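Long-range contact in HIAXHD3 (Humicola insolens, PDB 3ZXK), which probably removes arabinofuranosyl side chains from xylan as an exo-acting arabinofuranosidase of glycoside hydrolase family 43: residues Y203-L217 against G222-R236. Numbering follows the deposited sequence.
With AHR (alpha-L-arabinofuranose), chain C.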
loop_
_atom_site.group_PDB
_atom_site.type_symbol
_atom_site.label_atom_id
_atom_site.label_comp_id
_atom_site.label_asym_id
_atom_site.label_seq_id
_atom_site.Cartn_x
_atom_site.Cartn_y
_atom_site.Cartn_z
ATOM N N TYR A 203 25.769 -11.182 -10.084
ATOM C CA TYR A 203 24.493 -11.328 -9.381
ATOM C C TYR A 203 24.559 -10.689 -8.009
ATOM O O TYR A 203 25.487 -10.929 -7.241
ATOM C CB TYR A 203 24.098 -12.805 -9.246
ATOM C CG TYR A 203 23.884 -13.449 -10.596
ATOM C CD1 TYR A 203 24.949 -14.012 -11.296
ATOM C CD2 TYR A 203 22.607 -13.456 -11.198
ATOM C CE1 TYR A 203 24.786 -14.567 -12.555
ATOM C CE2 TYR A 203 22.422 -14.018 -12.464
ATOM C CZ TYR A 203 23.515 -14.590 -13.128
ATOM O OH TYR A 203 23.390 -15.149 -14.399
ATOM N N TYR A 204 23.565 -9.867 -7.730
ATOM C CA TYR A 204 23.434 -9.181 -6.461
ATOM C C TYR A 204 22.086 -9.511 -5.837
ATOM O O TYR A 204 21.050 -9.626 -6.523
ATOM C CB TYR A 204 23.550 -7.663 -6.645
ATOM C CG TYR A 204 24.898 -7.194 -7.162
ATOM C CD1 TYR A 204 25.193 -7.241 -8.510
ATOM C CD2 TYR A 204 25.888 -6.704 -6.289
ATOM C CE1 TYR A 204 26.414 -6.820 -8.995
ATOM C CE2 TYR A 204 27.119 -6.253 -6.771
ATOM C CZ TYR A 204 27.386 -6.357 -8.136
ATOM O OH TYR A 204 28.572 -5.938 -8.679
ATOM N N ILE A 205 22.084 -9.577 -4.514
ATOM C CA ILE A 205 20.831 -9.692 -3.770
ATOM C C ILE A 205 20.885 -8.648 -2.667
ATOM O O ILE A 205 21.868 -8.567 -1.940
ATOM C CB ILE A 205 20.614 -11.107 -3.156
ATOM C CG1 ILE A 205 20.555 -12.175 -4.255
ATOM C CG2 ILE A 205 19.333 -11.116 -2.328
ATOM C CD1 ILE A 205 20.643 -13.601 -3.754
ATOM N N LEU A 206 19.856 -7.820 -2.570
ATOM C CA LEU A 206 19.727 -6.903 -1.450
ATOM C C LEU A 206 18.865 -7.542 -0.386
ATOM O O LEU A 206 17.796 -8.088 -0.695
ATOM C CB LEU A 206 19.070 -5.600 -1.905
ATOM C CG LEU A 206 20.005 -4.403 -1.999
ATOM C CD1 LEU A 206 21.028 -4.620 -3.116
ATOM C CD2 LEU A 206 19.176 -3.126 -2.206
ATOM N N VAL A 207 19.315 -7.467 0.862
ATOM C CA VAL A 207 18.535 -7.972 2.001
ATOM C C VAL A 207 18.519 -6.950 3.125
ATOM O O VAL A 207 19.417 -6.111 3.206
ATOM C CB VAL A 207 19.069 -9.343 2.537
ATOM C CG1 VAL A 207 19.048 -10.419 1.460
ATOM C CG2 VAL A 207 20.511 -9.218 3.072
ATOM N N THR A 208 17.499 -7.027 3.970
ATOM C CA THR A 208 17.406 -6.187 5.154
ATOM C C THR A 208 17.648 -6.997 6.409
ATOM O O THR A 208 17.234 -8.166 6.493
ATOM C CB THR A 208 16.039 -5.445 5.252
ATOM O OG1 THR A 208 16.036 -4.525 6.363
ATOM C CG2 THR A 208 14.873 -6.405 5.445
ATOM N N ARG A 209 18.287 -6.348 7.389
ATOM C CA ARG A 209 18.261 -6.820 8.764
ATOM C C ARG A 209 17.156 -6.014 9.482
ATOM O O ARG A 209 17.311 -4.804 9.714
ATOM C CB ARG A 209 19.614 -6.617 9.436
ATOM C CG ARG A 209 19.579 -7.117 10.876
ATOM C CD ARG A 209 20.825 -6.748 11.652
ATOM N NE ARG A 209 20.943 -5.303 11.877
ATOM C CZ ARG A 209 21.996 -4.736 12.451
ATOM N NH1 ARG A 209 23.003 -5.495 12.864
ATOM N NH2 ARG A 209 22.040 -3.422 12.623
ATOM N N PRO A 210 16.014 -6.655 9.774
ATOM C CA PRO A 210 14.913 -5.868 10.324
ATOM C C PRO A 210 15.298 -5.220 11.653
ATOM O O PRO A 210 15.865 -5.908 12.493
ATOM C CB PRO A 210 13.825 -6.914 10.602
ATOM C CG PRO A 210 14.145 -8.056 9.734
ATOM C CD PRO A 210 15.630 -8.053 9.510
ATOM N N ALA A 211 15.027 -3.928 11.844
ATOM C CA ALA A 211 14.441 -3.015 10.846
ATOM C C ALA A 211 15.375 -1.849 10.597
ATOM O O ALA A 211 14.923 -0.720 10.386
ATOM C CB ALA A 211 13.103 -2.480 11.321
ATOM N N ASP A 212 16.679 -2.083 10.649
ATOM C CA ASP A 212 17.595 -0.951 10.713
ATOM C C ASP A 212 18.768 -0.988 9.742
ATOM O O ASP A 212 19.564 -0.054 9.743
ATOM C CB ASP A 212 18.107 -0.770 12.158
ATOM C CG ASP A 212 18.936 -1.948 12.654
ATOM O OD1 ASP A 212 18.985 -3.016 11.999
ATOM O OD2 ASP A 212 19.569 -1.791 13.723
ATOM N N ALA A 213 18.879 -2.034 8.931
ATOM C CA ALA A 213 20.036 -2.167 8.035
ATOM C C ALA A 213 19.665 -2.820 6.740
ATOM O O ALA A 213 18.685 -3.579 6.678
ATOM C CB ALA A 213 21.216 -2.938 8.682
ATOM N N GLU A 214 20.443 -2.500 5.710
ATOM C CA GLU A 214 20.363 -3.157 4.409
ATOM C C GLU A 214 21.770 -3.654 4.049
ATOM O O GLU A 214 22.736 -2.904 4.200
ATOM C CB GLU A 214 19.870 -2.190 3.345
ATOM C CG GLU A 214 19.566 -2.858 2.000
ATOM C CD GLU A 214 18.201 -3.571 1.984
ATOM O OE1 GLU A 214 17.494 -3.560 3.013
ATOM O OE2 GLU A 214 17.844 -4.167 0.943
ATOM N N TYR A 215 21.858 -4.912 3.613
ATOM C CA TYR A 215 23.104 -5.481 3.120
ATOM C C TYR A 215 23.017 -5.709 1.634
ATOM O O TYR A 215 21.943 -5.959 1.091
ATOM C CB TYR A 215 23.463 -6.781 3.861
ATOM C CG TYR A 215 23.532 -6.644 5.377
ATOM C CD1 TYR A 215 24.166 -5.557 5.978
ATOM C CD2 TYR A 215 22.970 -7.607 6.201
ATOM C CE1 TYR A 215 24.233 -5.434 7.363
ATOM C CE2 TYR A 215 23.033 -7.504 7.582
ATOM C CZ TYR A 215 23.671 -6.412 8.159
ATOM O OH TYR A 215 23.734 -6.282 9.531
ATOM N N VAL A 216 24.144 -5.556 0.963
ATOM C CA VAL A 216 24.238 -5.953 -0.430
ATOM C C VAL A 216 25.024 -7.246 -0.500
ATOM O O VAL A 216 26.123 -7.342 0.050
ATOM C CB VAL A 216 24.779 -4.831 -1.371
ATOM C CG1 VAL A 216 26.026 -4.146 -0.823
ATOM C CG2 VAL A 216 25.019 -5.403 -2.777
ATOM N N LEU A 217 24.433 -8.270 -1.103
ATOM C CA LEU A 217 25.138 -9.545 -1.305
ATOM C C LEU A 217 25.547 -9.672 -2.767
ATOM O O LEU A 217 24.795 -9.259 -3.639
ATOM C CB LEU A 217 24.244 -10.736 -0.952
ATOM C CG LEU A 217 23.369 -10.614 0.287
ATOM C CD1 LEU A 217 22.551 -11.883 0.455
ATOM C CD2 LEU A 217 24.224 -10.321 1.486
ATOM N N GLY A 222 29.922 -16.064 -9.529
ATOM C CA GLY A 222 29.301 -15.563 -10.747
ATOM C C GLY A 222 28.087 -16.377 -11.166
ATOM O O GLY A 222 27.523 -16.112 -12.220
ATOM N N SER A 223 27.705 -17.379 -10.362
ATOM C CA SER A 223 26.436 -18.118 -10.531
ATOM C C SER A 223 25.300 -17.448 -9.759
ATOM O O SER A 223 25.526 -16.949 -8.658
ATOM C CB SER A 223 26.559 -19.535 -9.959
ATOM O OG SER A 223 25.310 -20.212 -9.961
ATOM N N PRO A 224 24.064 -17.504 -10.290
ATOM C CA PRO A 224 22.924 -17.011 -9.519
ATOM C C PRO A 224 22.716 -17.765 -8.208
ATOM O O PRO A 224 22.134 -17.219 -7.285
ATOM C CB PRO A 224 21.719 -17.254 -10.453
ATOM C CG PRO A 224 22.204 -18.219 -11.493
ATOM C CD PRO A 224 23.680 -17.955 -11.637
ATOM N N PHE A 225 23.224 -18.996 -8.121
ATOM C CA PHE A 225 23.085 -19.791 -6.921
ATOM C C PHE A 225 24.169 -19.475 -5.894
ATOM O O PHE A 225 24.143 -20.009 -4.780
ATOM C CB PHE A 225 23.081 -21.288 -7.278
ATOM C CG PHE A 225 21.932 -21.680 -8.168
ATOM C CD1 PHE A 225 20.622 -21.571 -7.711
ATOM C CD2 PHE A 225 22.150 -22.125 -9.475
ATOM C CE1 PHE A 225 19.553 -21.907 -8.530
ATOM C CE2 PHE A 225 21.087 -22.488 -10.285
ATOM C CZ PHE A 225 19.787 -22.366 -9.818
ATOM N N GLY A 226 25.106 -18.589 -6.246
ATOM C CA GLY A 226 26.110 -18.147 -5.283
ATOM C C GLY A 226 27.158 -19.210 -5.000
ATOM O O GLY A 226 27.583 -19.914 -5.911
ATOM N N PRO A 227 27.601 -19.342 -3.735
ATOM C CA PRO A 227 27.201 -18.599 -2.531
ATOM C C PRO A 227 27.473 -17.103 -2.630
ATOM O O PRO A 227 28.181 -16.648 -3.549
ATOM C CB PRO A 227 28.057 -19.219 -1.419
ATOM C CG PRO A 227 29.157 -19.940 -2.115
ATOM C CD PRO A 227 28.633 -20.358 -3.442
ATOM N N TYR A 228 26.906 -16.354 -1.693
ATOM C CA TYR A 228 27.021 -14.907 -1.713
ATOM C C TYR A 228 27.813 -14.407 -0.540
ATOM O O TYR A 228 27.722 -14.966 0.553
ATOM C CB TYR A 228 25.640 -14.285 -1.656
ATOM C CG TYR A 228 24.864 -14.411 -2.954
ATOM C CD1 TYR A 228 24.234 -15.606 -3.320
ATOM C CD2 TYR A 228 24.741 -13.321 -3.804
ATOM C CE1 TYR A 228 23.514 -15.700 -4.514
ATOM C CE2 TYR A 228 24.030 -13.401 -5.002
ATOM C CZ TYR A 228 23.430 -14.594 -5.362
ATOM O OH TYR A 228 22.709 -14.671 -6.543
ATOM N N GLU A 229 28.545 -13.318 -0.763
ATOM C CA GLU A 229 29.210 -12.576 0.315
ATOM C C GLU A 229 28.548 -11.205 0.469
ATOM O O GLU A 229 27.914 -10.723 -0.474
ATOM C CB GLU A 229 30.698 -12.418 0.034
ATOM C CG GLU A 229 31.023 -11.534 -1.158
ATOM C CD GLU A 229 32.503 -11.389 -1.380
ATOM O OE1 GLU A 229 33.260 -11.560 -0.407
ATOM O OE2 GLU A 229 32.909 -11.140 -2.531
ATOM N N ALA A 230 28.690 -10.585 1.645
ATOM C CA ALA A 230 27.949 -9.357 1.972
ATOM C C ALA A 230 28.849 -8.149 2.232
ATOM O O ALA A 230 29.995 -8.301 2.671
ATOM C CB ALA A 230 27.054 -9.582 3.186
ATOM N N ARG A 231 28.302 -6.961 1.962
ATOM C CA ARG A 231 28.791 -5.694 2.501
ATOM C C ARG A 231 27.588 -4.927 3.014
ATOM O O ARG A 231 26.484 -5.141 2.572
ATOM C CB ARG A 231 29.448 -4.838 1.416
ATOM C CG ARG A 231 30.794 -5.344 0.937
ATOM C CD ARG A 231 31.546 -4.264 0.178
ATOM N NE ARG A 231 32.821 -4.789 -0.301
ATOM C CZ ARG A 231 33.721 -4.084 -0.972
ATOM N NH1 ARG A 231 33.495 -2.806 -1.240
ATOM N NH2 ARG A 231 34.851 -4.664 -1.383
ATOM N N THR A 232 27.819 -4.005 3.934
ATOM C CA THR A 232 26.753 -3.133 4.402
ATOM C C THR A 232 26.424 -2.082 3.347
ATOM O O THR A 232 27.320 -1.478 2.752
ATOM C CB THR A 232 27.182 -2.485 5.711
ATOM O OG1 THR A 232 27.346 -3.527 6.686
ATOM C CG2 THR A 232 26.135 -1.457 6.195
ATOM N N LEU A 233 25.146 -1.881 3.087
ATOM C CA LEU A 233 24.720 -0.740 2.273
ATOM C C LEU A 233 24.327 0.428 3.194
ATOM O O LEU A 233 24.793 1.570 3.025
ATOM C CB LEU A 233 23.567 -1.153 1.346
ATOM C CG LEU A 233 23.102 -0.138 0.306
ATOM C CD1 LEU A 233 24.226 0.248 -0.648
ATOM C CD2 LEU A 233 21.918 -0.723 -0.445
ATOM N N VAL A 234 23.464 0.158 4.158
ATOM C CA VAL A 234 23.209 1.125 5.223
ATOM C C VAL A 234 23.056 0.375 6.526
ATOM O O VAL A 234 22.550 -0.755 6.559
ATOM C CB VAL A 234 21.949 2.005 5.026
ATOM C CG1 VAL A 234 22.074 2.941 3.827
ATOM C CG2 VAL A 234 20.674 1.164 5.021
ATOM N N SER A 235 23.457 1.006 7.618
ATOM C CA SER A 235 23.184 0.413 8.928
ATOM C C SER A 235 22.960 1.525 9.910
ATOM O O SER A 235 23.883 2.319 10.193
ATOM C CB SER A 235 24.327 -0.492 9.376
ATOM O OG SER A 235 24.032 -1.084 10.636
ATOM N N ARG A 236 21.720 1.604 10.388
ATOM C CA ARG A 236 21.292 2.625 11.353
ATOM C C ARG A 236 21.695 4.013 10.856
ATOM O O ARG A 236 22.172 4.841 11.630
ATOM C CB ARG A 236 21.874 2.331 12.744
ATOM C CG ARG A 236 21.444 0.960 13.284
ATOM C CD ARG A 236 21.888 0.697 14.729
ATOM N NE ARG A 236 21.165 1.548 15.677
ATOM C CZ ARG A 236 19.952 1.294 16.159
ATOM N NH1 ARG A 236 19.287 0.201 15.785
ATOM N NH2 ARG A 236 19.394 2.155 17.012
HETATM O O5 AHR C . 9.901 -1.490 12.388
HETATM C C5 AHR C . 8.642 -1.933 11.844
HETATM C C4 AHR C . 8.817 -3.039 10.799
HETATM O O4 AHR C . 9.471 -4.170 11.369
HETATM C C3 AHR C . 9.702 -2.725 9.597
HETATM O O3 AHR C . 9.028 -1.992 8.585
HETATM C C2 AHR C . 10.099 -4.074 9.063
HETATM O O2 AHR C . 11.433 -4.065 8.518
HETATM C C1 AHR C . 10.058 -4.941 10.305
HETATM O O HOH W 1 24.477 -3.863 10.605
#
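Glu214 pairs with Val234 across an antiparallel edge interrupted by a classic beta bulge: Leu233 and Val234 both face Glu214, and the register shifts by one residue before Tyr215 pairs with Thr232. In consequence Glu214 O accepts twice, from Leu233 N at 2.8 Å and from Val234 N at 3.1 Å. Glu214 N answers to Val234 O. Beyond the bulge Val216 and Arg231 exchange both backbone hydrogen bonds, N to O 2.9 Å each way.

At one end Arg236 N reaches Asp212 O, while Arg236 NH1 meets the anti lone pair of Asp212 OD2 at 2.9 Å, with carboxylate and guanidinium planes 76° apart. Asp212 OD1 takes Arg209 NE on its syn side at 3.0 Å, so one carboxylate serves two arginines. A water joins Tyr215 OH to Ser235 OG; Tyr215 OH is also hydrogen-bonded to Gln189 OE1.

At the other end Ile205 CD1 sits over a face of the Tyr228 ring, 3.4 Å from Tyr228 CZ. With CG anti to its carbonyl carbon (chi1 -73°), Tyr228 sends its OH to Pro224 O at 2.7 Å, above the carbonyl plane. With an alanine here, Pro224 O would probably lose this donor and Ile205 CD1 its ring face. Pro224 CD makes a CH-pi contact over one face of the Tyr203 ring, 4.0 Å from its centroid; Tyr203 OH is hydrogen-bonded to Asp149 OD2.

In this family 43 propeller blade, strand 213-219 lies between strands 202-209 and 228-232; Leu206 and Leu233 pack on Tyr262 of strand 260-267, and Ala211 in the connecting loop borders the arabinofuranose.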